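Local coordinates for protein putative oxidoreductase (Thermus thermophilus, PDB 2ISM) that is a putative oxidoreductase built as a six-bladed beta-propeller that holds a calcium ion beside one of its blades, at residues E154-Q162 and G241-V249; G228-L236 and D259-P270. All coordinates share one frame; numbering follows the deposited sequence.

Interaction 1 (E154-Q162 and G241-V249); sequences EVYERELAQ and GNYGWPRVV. With CA (calcium ion), chain E.
Loops of two consecutive propeller blades meet where Q162 docks on the Asx turn begun by N242. The two amides lie nearly coplanar, 19° apart, and pair head to tail: N242 ND2 gives its N-H to Q162 OE1 (2.8 Å), and Q162 NE2 gives one back to N242 OD1 (3.0 Å), in the carbonyl plane and on a lone pair. N242 OD1 also accepts from G244 N, which closes the turn. The second N-H of Q162 NE2 goes almost straight, at 177°, to W245 O (2.7 Å), which it meets from above the carbonyl plane. Three bonds thus fix the rotation of the Q162 amide. A bend at chi2 folds Q162 so that CG rests over the centre of one face of the R247 guanidinium, while E159 OE1 meets R247 NH1 at its edge (2.9 Å). This salt bridge uses the syn lone pair of OE1, with carboxylate and guanidinium only 9° from coplanar, between two exposed side chains.

The loop between the second and third strands of one blade here lies against the loop between the third and fourth strands of the next. A cis peptide bond before P246 sets its CB over one face of the W245 indole, and R158 CB packs on P246 CB from the other segment (3.7 Å). Beyond, W245 CZ2 lies over one face of the R158 guanidinium, whose NH1 forms a salt bridge with E226. At the indole edge W245 NE1 donates to E154 OE1 (2.8 Å), reaching that oxygen on its anti side and tilted out of the carboxylate plane; the other oxygen, E154 OE2, takes H135 ND1 and Y156 N. Between N242 and W245, Y243 O binds the calcium ion at 2.5 Å.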
loop_
_atom_site.group_PDB
_atom_site.type_symbol
_atom_site.label_atom_id
_atom_site.label_comp_id
_atom_site.label_asym_id
_atom_site.label_seq_id
_atom_site.Cartn_x
_atom_site.Cartn_y
_atom_site.Cartn_z
ATOM N N GLU B 154 14.261 -13.330 -27.947
ATOM C CA GLU B 154 14.845 -14.252 -28.920
ATOM C C GLU B 154 15.069 -13.598 -30.283
ATOM O O GLU B 154 15.152 -14.276 -31.303
ATOM C CB GLU B 154 13.993 -15.532 -29.059
ATOM C CG GLU B 154 12.488 -15.366 -28.892
ATOM C CD GLU B 154 11.832 -14.600 -30.026
ATOM O OE1 GLU B 154 10.929 -15.170 -30.677
ATOM O OE2 GLU B 154 12.209 -13.432 -30.265
ATOM N N VAL B 155 15.184 -12.272 -30.269
ATOM C CA VAL B 155 15.439 -11.460 -31.460
ATOM C C VAL B 155 14.719 -11.881 -32.740
ATOM O O VAL B 155 15.276 -11.788 -33.833
ATOM C CB VAL B 155 16.959 -11.367 -31.741
ATOM C CG1 VAL B 155 17.665 -10.813 -30.514
ATOM C CG2 VAL B 155 17.527 -12.743 -32.113
ATOM N N TYR B 156 13.473 -12.319 -32.593
ATOM C CA TYR B 156 12.645 -12.750 -33.718
ATOM C C TYR B 156 13.132 -14.028 -34.403
ATOM O O TYR B 156 12.815 -14.288 -35.563
ATOM C CB TYR B 156 12.502 -11.626 -34.751
ATOM C CG TYR B 156 11.059 -11.267 -35.029
ATOM C CD1 TYR B 156 10.432 -10.222 -34.353
ATOM C CD2 TYR B 156 10.306 -12.007 -35.940
ATOM C CE1 TYR B 156 9.085 -9.923 -34.580
ATOM C CE2 TYR B 156 8.964 -11.720 -36.171
ATOM C CZ TYR B 156 8.361 -10.680 -35.492
ATOM O OH TYR B 156 7.034 -10.400 -35.735
ATOM N N GLU B 157 13.916 -14.811 -33.675
ATOM C CA GLU B 157 14.417 -16.098 -34.152
ATOM C C GLU B 157 13.926 -17.015 -33.039
ATOM O O GLU B 157 14.683 -17.456 -32.178
ATOM C CB GLU B 157 15.947 -16.068 -34.257
ATOM C CG GLU B 157 16.440 -15.305 -35.495
ATOM C CD GLU B 157 17.928 -14.974 -35.466
ATOM O OE1 GLU B 157 18.720 -15.796 -34.958
ATOM O OE2 GLU B 157 18.307 -13.894 -35.969
ATOM N N ARG B 158 12.618 -17.258 -33.070
ATOM C CA ARG B 158 11.913 -18.044 -32.066
ATOM C C ARG B 158 12.572 -19.302 -31.510
ATOM O O ARG B 158 12.417 -19.598 -30.326
ATOM C CB ARG B 158 10.508 -18.371 -32.577
ATOM C CG ARG B 158 10.456 -19.249 -33.812
ATOM C CD ARG B 158 9.040 -19.273 -34.366
ATOM N NE ARG B 158 8.737 -18.064 -35.128
ATOM C CZ ARG B 158 7.544 -17.479 -35.164
ATOM N NH1 ARG B 158 7.360 -16.384 -35.893
ATOM N NH2 ARG B 158 6.539 -17.974 -34.456
ATOM N N GLU B 159 13.308 -20.037 -32.337
ATOM C CA GLU B 159 13.956 -21.260 -31.868
ATOM C C GLU B 159 15.026 -21.044 -30.800
ATOM O O GLU B 159 15.393 -21.980 -30.086
ATOM C CB GLU B 159 14.564 -22.030 -33.041
ATOM C CG GLU B 159 13.546 -22.792 -33.870
ATOM C CD GLU B 159 12.681 -23.712 -33.025
ATOM O OE1 GLU B 159 13.242 -24.529 -32.260
ATOM O OE2 GLU B 159 11.439 -23.620 -33.127
ATOM N N LEU B 160 15.534 -19.823 -30.684
ATOM C CA LEU B 160 16.556 -19.553 -29.681
ATOM C C LEU B 160 16.031 -19.802 -28.270
ATOM O O LEU B 160 16.765 -20.283 -27.407
ATOM C CB LEU B 160 17.048 -18.104 -29.785
ATOM C CG LEU B 160 17.756 -17.693 -31.080
ATOM C CD1 LEU B 160 18.245 -16.257 -30.959
ATOM C CD2 LEU B 160 18.923 -18.628 -31.350
ATOM N N ALA B 161 14.758 -19.483 -28.046
ATOM C CA ALA B 161 14.140 -19.641 -26.728
ATOM C C ALA B 161 14.236 -21.044 -26.142
ATOM O O ALA B 161 14.336 -21.204 -24.925
ATOM C CB ALA B 161 12.681 -19.216 -26.785
ATOM N N GLN B 162 14.196 -22.053 -27.009
ATOM C CA GLN B 162 14.261 -23.451 -26.576
ATOM C C GLN B 162 15.684 -24.003 -26.569
ATOM O O GLN B 162 15.930 -25.113 -26.096
ATOM C CB GLN B 162 13.394 -24.319 -27.495
ATOM C CG GLN B 162 11.899 -24.075 -27.379
ATOM C CD GLN B 162 11.370 -24.398 -25.997
ATOM O OE1 GLN B 162 11.697 -25.437 -25.425
ATOM N NE2 GLN B 162 10.539 -23.514 -25.457
ATOM N N GLY B 241 12.528 -23.838 -15.274
ATOM C CA GLY B 241 11.251 -23.865 -15.967
ATOM C C GLY B 241 11.320 -23.487 -17.436
ATOM O O GLY B 241 12.090 -22.610 -17.824
ATOM N N ASN B 242 10.515 -24.162 -18.254
ATOM C CA ASN B 242 10.451 -23.892 -19.690
ATOM C C ASN B 242 9.065 -23.318 -19.916
ATOM O O ASN B 242 8.057 -23.990 -19.674
ATOM C CB ASN B 242 10.612 -25.185 -20.488
ATOM C CG ASN B 242 10.752 -24.938 -21.975
ATOM O OD1 ASN B 242 10.050 -24.101 -22.552
ATOM N ND2 ASN B 242 11.653 -25.678 -22.613
ATOM N N TYR B 243 8.997 -22.080 -20.383
ATOM C CA TYR B 243 7.701 -21.462 -20.567
ATOM C C TYR B 243 7.037 -21.557 -21.929
ATOM O O TYR B 243 6.233 -20.720 -22.293
ATOM C CB TYR B 243 7.760 -20.029 -20.026
ATOM C CG TYR B 243 7.925 -20.082 -18.521
ATOM C CD1 TYR B 243 6.811 -20.075 -17.677
ATOM C CD2 TYR B 243 9.175 -20.333 -17.953
ATOM C CE1 TYR B 243 6.938 -20.337 -16.309
ATOM C CE2 TYR B 243 9.314 -20.600 -16.588
ATOM C CZ TYR B 243 8.191 -20.606 -15.775
ATOM O OH TYR B 243 8.325 -20.926 -14.442
ATOM N N GLY B 244 7.379 -22.599 -22.675
ATOM C CA GLY B 244 6.719 -22.859 -23.946
ATOM C C GLY B 244 6.995 -22.181 -25.271
ATOM O O GLY B 244 6.800 -22.818 -26.304
ATOM N N TRP B 245 7.414 -20.919 -25.286
ATOM C CA TRP B 245 7.665 -20.264 -26.568
ATOM C C TRP B 245 8.818 -20.936 -27.317
ATOM O O TRP B 245 9.866 -21.205 -26.733
ATOM C CB TRP B 245 7.984 -18.776 -26.357
ATOM C CG TRP B 245 8.225 -18.033 -27.644
ATOM C CD1 TRP B 245 9.425 -17.596 -28.132
ATOM C CD2 TRP B 245 7.236 -17.662 -28.619
ATOM N NE1 TRP B 245 9.246 -16.976 -29.351
ATOM C CE2 TRP B 245 7.914 -17.004 -29.671
ATOM C CE3 TRP B 245 5.845 -17.825 -28.704
ATOM C CZ2 TRP B 245 7.244 -16.506 -30.800
ATOM C CZ3 TRP B 245 5.178 -17.330 -29.827
ATOM C CH2 TRP B 245 5.881 -16.679 -30.859
ATOM N N PRO B 246 8.639 -21.224 -28.624
ATOM C CA PRO B 246 7.466 -20.968 -29.470
ATOM C C PRO B 246 6.580 -22.206 -29.648
ATOM O O PRO B 246 5.656 -22.203 -30.463
ATOM C CB PRO B 246 8.095 -20.546 -30.784
ATOM C CG PRO B 246 9.231 -21.509 -30.886
ATOM C CD PRO B 246 9.808 -21.544 -29.467
ATOM N N ARG B 247 6.871 -23.258 -28.890
ATOM C CA ARG B 247 6.114 -24.504 -28.966
ATOM C C ARG B 247 4.678 -24.299 -28.500
ATOM O O ARG B 247 3.741 -24.871 -29.064
ATOM C CB ARG B 247 6.761 -25.570 -28.081
ATOM C CG ARG B 247 8.269 -25.716 -28.232
ATOM C CD ARG B 247 8.649 -26.584 -29.418
ATOM N NE ARG B 247 10.035 -27.042 -29.318
ATOM C CZ ARG B 247 11.069 -26.489 -29.945
ATOM N NH1 ARG B 247 10.895 -25.444 -30.743
ATOM N NH2 ARG B 247 12.287 -26.980 -29.763
ATOM N N VAL B 248 4.512 -23.478 -27.467
ATOM C CA VAL B 248 3.197 -23.215 -26.895
ATOM C C VAL B 248 2.877 -21.728 -26.808
ATOM O O VAL B 248 3.750 -20.909 -26.519
ATOM C CB VAL B 248 3.098 -23.776 -25.461
ATOM C CG1 VAL B 248 1.643 -23.910 -25.049
ATOM C CG2 VAL B 248 3.824 -25.102 -25.368
ATOM N N VAL B 249 1.615 -21.396 -27.056
ATOM C CA VAL B 249 1.122 -20.024 -26.973
ATOM C C VAL B 249 -0.093 -20.089 -26.052
ATOM O O VAL B 249 -1.053 -20.805 -26.335
ATOM C CB VAL B 249 0.686 -19.484 -28.357
ATOM C CG1 VAL B 249 0.040 -18.112 -28.203
ATOM C CG2 VAL B 249 1.889 -19.397 -29.282
HETATM CA CA CA E . 4.468 -18.995 -22.516
HETATM O O HOH W 1 4.672 -18.878 -25.304
HETATM O O HOH W 2 2.622 -20.940 -23.012
HETATM O O HOH W 3 3.906 -19.651 -19.886
HETATM O O HOH W 4 6.879 -17.850 -22.671
#

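Interaction 2 (G228-L236 and D259-P270); sequences GYGHDEVNL and DPLYFWPQGFPP. With CA (calcium ion), chain E.
The H231 imidazole has P265 CA over the centre of one face, a CH-pi contact 3.9 Å from the ring centroid. The F263 ring runs beside it, pointing the same way with planes 17° apart but slid so far that overlap is slight; H231 CD2 and F263 CE2 approach to 3.6 Å. Within 259-270, the W264 indole is sandwiched, with Y262 CE2 on one face and F268 CB on the opposite one, both offset toward the rim. Its edge meets D232 O, and W264 CH2 touches V234 CG2 obliquely (3.8 Å). V234 sends CG1 the other way, anti to its own backbone N, to lie alongside L261 CD2.

These side chains flank the antiparallel pairing of the third and outermost strands of a propeller blade, 232-236 and 262-264, whose directions differ by 174°. V234 and Y262 form a hydrogen-bonded pair, V234 N reaching Y262 O at 2.9 Å. V234 O in turn accepts from both L261 N (2.7 Å) and Y262 N, making a classic beta bulge. E233 and F263 form the neighbouring non-hydrogen-bonded pair, and on their face of the sheet E233 CB also packs on P260 CB (3.5 Å). E233 CG sits between the backbone N and carbonyl carbon (chi1 40°), and from there the extended chain brings both carboxylate oxygens to the calcium ion, OE2 at 2.7 Å and OE1 at 2.9 Å.

H231 ND1 donates to Y229 O, which fixes the rotation of the imidazole over P265 and assigns a proton to ND1. Chelation through both oxygens likewise fixes the E233 carboxylate, and the nearby cation would be expected to stabilise its negative charge.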
loop_
_atom_site.group_PDB
_atom_site.type_symbol
_atom_site.label_atom_id
_atom_site.label_comp_id
_atom_site.label_asym_id
_atom_site.label_seq_id
_atom_site.Cartn_x
_atom_site.Cartn_y
_atom_site.Cartn_z
ATOM N N GLY B 228 0.421 -15.764 -34.178
ATOM C CA GLY B 228 -0.847 -15.659 -33.487
ATOM C C GLY B 228 -0.859 -14.281 -32.870
ATOM O O GLY B 228 0.207 -13.696 -32.733
ATOM N N TYR B 229 -2.014 -13.711 -32.533
ATOM C CA TYR B 229 -1.997 -12.379 -31.927
ATOM C C TYR B 229 -2.167 -12.501 -30.395
ATOM O O TYR B 229 -2.215 -13.613 -29.869
ATOM C CB TYR B 229 -3.100 -11.512 -32.542
ATOM C CG TYR B 229 -2.931 -10.031 -32.329
ATOM C CD1 TYR B 229 -3.917 -9.301 -31.681
ATOM C CD2 TYR B 229 -1.811 -9.350 -32.820
ATOM C CE1 TYR B 229 -3.807 -7.929 -31.527
ATOM C CE2 TYR B 229 -1.687 -7.981 -32.674
ATOM C CZ TYR B 229 -2.687 -7.276 -32.029
ATOM O OH TYR B 229 -2.574 -5.912 -31.918
ATOM N N GLY B 230 -2.214 -11.371 -29.687
ATOM C CA GLY B 230 -2.396 -11.413 -28.236
ATOM C C GLY B 230 -1.680 -12.503 -27.459
ATOM O O GLY B 230 -0.586 -12.931 -27.819
ATOM N N HIS B 231 -2.331 -12.940 -26.386
ATOM C CA HIS B 231 -1.828 -13.970 -25.475
ATOM C C HIS B 231 -0.568 -13.539 -24.744
ATOM O O HIS B 231 0.334 -14.340 -24.507
ATOM C CB HIS B 231 -1.600 -15.309 -26.198
ATOM C CG HIS B 231 -2.859 -15.920 -26.735
ATOM N ND1 HIS B 231 -3.514 -15.405 -27.832
ATOM C CD2 HIS B 231 -3.624 -16.948 -26.290
ATOM C CE1 HIS B 231 -4.629 -16.082 -28.037
ATOM N NE2 HIS B 231 -4.722 -17.023 -27.115
ATOM N N ASP B 232 -0.515 -12.257 -24.398
ATOM C CA ASP B 232 0.601 -11.724 -23.637
ATOM C C ASP B 232 0.379 -12.386 -22.285
ATOM O O ASP B 232 -0.746 -12.783 -21.965
ATOM C CB ASP B 232 0.492 -10.207 -23.544
ATOM C CG ASP B 232 0.534 -9.545 -24.908
ATOM O OD1 ASP B 232 1.635 -9.424 -25.484
ATOM O OD2 ASP B 232 -0.539 -9.156 -25.409
ATOM N N GLU B 233 1.421 -12.494 -21.474
ATOM C CA GLU B 233 1.250 -13.207 -20.220
ATOM C C GLU B 233 2.064 -12.772 -19.019
ATOM O O GLU B 233 2.961 -11.938 -19.109
ATOM C CB GLU B 233 1.540 -14.678 -20.490
ATOM C CG GLU B 233 2.730 -14.838 -21.425
ATOM C CD GLU B 233 3.147 -16.271 -21.651
ATOM O OE1 GLU B 233 2.388 -17.038 -22.281
ATOM O OE2 GLU B 233 4.251 -16.625 -21.197
ATOM N N VAL B 234 1.706 -13.359 -17.883
ATOM C CA VAL B 234 2.399 -13.156 -16.624
ATOM C C VAL B 234 2.710 -14.585 -16.211
ATOM O O VAL B 234 1.810 -15.433 -16.158
ATOM C CB VAL B 234 1.514 -12.514 -15.545
ATOM C CG1 VAL B 234 2.279 -12.473 -14.222
ATOM C CG2 VAL B 234 1.109 -11.108 -15.966
ATOM N N ASN B 235 3.983 -14.854 -15.942
ATOM C CA ASN B 235 4.423 -16.189 -15.561
ATOM C C ASN B 235 5.006 -16.242 -14.155
ATOM O O ASN B 235 5.560 -15.260 -13.657
ATOM C CB ASN B 235 5.492 -16.695 -16.544
ATOM C CG ASN B 235 4.970 -16.858 -17.956
ATOM O OD1 ASN B 235 5.395 -16.155 -18.878
ATOM N ND2 ASN B 235 4.050 -17.791 -18.139
ATOM N N LEU B 236 4.859 -17.399 -13.518
ATOM C CA LEU B 236 5.420 -17.641 -12.198
ATOM C C LEU B 236 6.671 -18.428 -12.567
ATOM O O LEU B 236 6.584 -19.581 -13.000
ATOM C CB LEU B 236 4.469 -18.497 -11.351
ATOM C CG LEU B 236 4.951 -18.943 -9.965
ATOM C CD1 LEU B 236 5.465 -17.750 -9.183
ATOM C CD2 LEU B 236 3.801 -19.615 -9.216
ATOM N N ASP B 259 2.373 -23.315 -17.974
ATOM C CA ASP B 259 1.372 -22.341 -18.398
ATOM C C ASP B 259 1.543 -21.034 -17.642
ATOM O O ASP B 259 2.099 -21.000 -16.542
ATOM C CB ASP B 259 -0.052 -22.846 -18.136
ATOM C CG ASP B 259 -0.404 -24.077 -18.940
ATOM O OD1 ASP B 259 0.038 -24.187 -20.103
ATOM O OD2 ASP B 259 -1.146 -24.929 -18.407
ATOM N N PRO B 260 1.069 -19.932 -18.227
ATOM C CA PRO B 260 1.196 -18.648 -17.542
ATOM C C PRO B 260 0.193 -18.539 -16.398
ATOM O O PRO B 260 -0.833 -19.227 -16.385
ATOM C CB PRO B 260 0.920 -17.637 -18.652
ATOM C CG PRO B 260 -0.020 -18.377 -19.553
ATOM C CD PRO B 260 0.605 -19.747 -19.613
ATOM N N LEU B 261 0.513 -17.691 -15.428
ATOM C CA LEU B 261 -0.361 -17.451 -14.290
ATOM C C LEU B 261 -1.615 -16.778 -14.834
ATOM O O LEU B 261 -2.724 -16.984 -14.336
ATOM C CB LEU B 261 0.324 -16.522 -13.293
ATOM C CG LEU B 261 -0.564 -15.878 -12.226
ATOM C CD1 LEU B 261 -1.101 -16.939 -11.282
ATOM C CD2 LEU B 261 0.244 -14.841 -11.468
ATOM N N TYR B 262 -1.421 -15.966 -15.867
ATOM C CA TYR B 262 -2.515 -15.253 -16.504
ATOM C C TYR B 262 -2.075 -14.822 -17.893
ATOM O O TYR B 262 -0.891 -14.566 -18.125
ATOM C CB TYR B 262 -2.885 -14.010 -15.689
ATOM C CG TYR B 262 -4.191 -13.374 -16.108
ATOM C CD1 TYR B 262 -5.408 -13.904 -15.689
ATOM C CD2 TYR B 262 -4.212 -12.262 -16.949
ATOM C CE1 TYR B 262 -6.614 -13.346 -16.097
ATOM C CE2 TYR B 262 -5.410 -11.695 -17.365
ATOM C CZ TYR B 262 -6.608 -12.242 -16.935
ATOM O OH TYR B 262 -7.798 -11.693 -17.347
ATOM N N PHE B 263 -3.022 -14.759 -18.822
ATOM C CA PHE B 263 -2.715 -14.309 -20.170
ATOM C C PHE B 263 -3.940 -13.628 -20.759
ATOM O O PHE B 263 -5.075 -13.957 -20.414
ATOM C CB PHE B 263 -2.251 -15.467 -21.068
ATOM C CG PHE B 263 -3.325 -16.462 -21.407
ATOM C CD1 PHE B 263 -3.671 -17.471 -20.511
ATOM C CD2 PHE B 263 -3.974 -16.407 -22.637
ATOM C CE1 PHE B 263 -4.647 -18.414 -20.837
ATOM C CE2 PHE B 263 -4.950 -17.342 -22.974
ATOM C CZ PHE B 263 -5.286 -18.349 -22.071
ATOM N N TRP B 264 -3.706 -12.673 -21.654
ATOM C CA TRP B 264 -4.792 -11.965 -22.321
ATOM C C TRP B 264 -4.961 -12.441 -23.759
ATOM O O TRP B 264 -4.213 -12.038 -24.649
ATOM C CB TRP B 264 -4.542 -10.455 -22.293
ATOM C CG TRP B 264 -4.525 -9.875 -20.912
ATOM C CD1 TRP B 264 -5.564 -9.276 -20.261
ATOM C CD2 TRP B 264 -3.413 -9.836 -20.010
ATOM N NE1 TRP B 264 -5.168 -8.868 -19.010
ATOM C CE2 TRP B 264 -3.849 -9.201 -18.831
ATOM C CE3 TRP B 264 -2.087 -10.277 -20.080
ATOM C CZ2 TRP B 264 -3.013 -8.996 -17.736
ATOM C CZ3 TRP B 264 -1.258 -10.072 -18.991
ATOM C CH2 TRP B 264 -1.724 -9.439 -17.836
ATOM N N PRO B 265 -5.948 -13.304 -23.979
ATOM C CA PRO B 265 -6.241 -13.813 -25.322
ATOM C C PRO B 265 -6.452 -12.681 -26.322
ATOM O O PRO B 265 -5.960 -12.754 -27.448
ATOM C CB PRO B 265 -7.545 -14.586 -25.121
ATOM C CG PRO B 265 -8.201 -13.913 -23.968
ATOM C CD PRO B 265 -7.086 -13.475 -23.060
ATOM N N GLN B 266 -7.178 -11.648 -25.909
ATOM C CA GLN B 266 -7.027 -10.321 -26.495
ATOM C C GLN B 266 -5.846 -9.578 -25.878
ATOM O O GLN B 266 -5.795 -9.374 -24.666
ATOM C CB GLN B 266 -8.310 -9.508 -26.320
ATOM C CG GLN B 266 -8.563 -9.047 -24.893
ATOM C CD GLN B 266 -8.527 -10.188 -23.897
ATOM O OE1 GLN B 266 -9.557 -10.794 -23.602
ATOM N NE2 GLN B 266 -7.342 -10.486 -23.377
ATOM N N GLY B 267 -4.901 -9.175 -26.721
ATOM C CA GLY B 267 -3.534 -8.957 -26.285
ATOM C C GLY B 267 -3.404 -7.761 -25.362
ATOM O O GLY B 267 -4.084 -6.751 -25.540
ATOM N N PHE B 268 -2.528 -7.878 -24.371
ATOM C CA PHE B 268 -2.185 -6.750 -23.513
ATOM C C PHE B 268 -0.677 -6.644 -23.316
ATOM O O PHE B 268 -0.152 -7.000 -22.261
ATOM C CB PHE B 268 -2.884 -6.875 -22.158
ATOM C CG PHE B 268 -2.652 -5.704 -21.245
ATOM C CD1 PHE B 268 -3.420 -4.557 -21.361
ATOM C CD2 PHE B 268 -1.668 -5.751 -20.273
ATOM C CE1 PHE B 268 -3.209 -3.478 -20.523
ATOM C CE2 PHE B 268 -1.452 -4.676 -19.433
ATOM C CZ PHE B 268 -2.224 -3.538 -19.558
ATOM N N PRO B 269 0.015 -6.152 -24.339
ATOM C CA PRO B 269 1.481 -6.105 -24.326
ATOM C C PRO B 269 2.013 -5.404 -23.081
ATOM O O PRO B 269 1.804 -4.202 -22.913
ATOM C CB PRO B 269 1.811 -5.283 -25.573
ATOM C CG PRO B 269 0.667 -5.531 -26.492
ATOM C CD PRO B 269 -0.544 -5.669 -25.613
ATOM N N PRO B 270 2.696 -6.153 -22.220
ATOM C CA PRO B 270 3.144 -5.627 -20.931
ATOM C C PRO B 270 4.534 -5.028 -20.836
ATOM O O PRO B 270 5.452 -5.396 -21.568
ATOM C CB PRO B 270 3.024 -6.847 -20.030
ATOM C CG PRO B 270 3.552 -7.922 -20.933
ATOM C CD PRO B 270 2.899 -7.608 -22.289
HETATM CA CA CA E . 4.468 -18.995 -22.516
HETATM O O HOH W 5 3.264 -19.365 -14.568
HETATM O O HOH W 2 2.622 -20.940 -23.012
HETATM O O HOH W 3 3.906 -19.651 -19.886
HETATM O O HOH W 4 6.879 -17.850 -22.671
HETATM O O HOH W 1 4.672 -18.878 -25.304
#

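In the fold
Interactions 1 and 2, with centres about 14 Å apart, share the calcium ion. Y243 O comes from interaction 1 and the bidentate E233 carboxylate from interaction 2, and waters 1 to 4 complete the coordination. Their segments alternate along the chain: strand 232-236 leads into loop 241-249, which returns to strand 262-264. The ion therefore links a blade's third strand to the loop that follows it, while interaction 1 ties that loop to the preceding blade. Direct contacts reinforce this, a probable hydrogen bond between Y243 OH and L236 O (2.6 Å) and packing of V249 CG1 on H231 CB (3.8 Å).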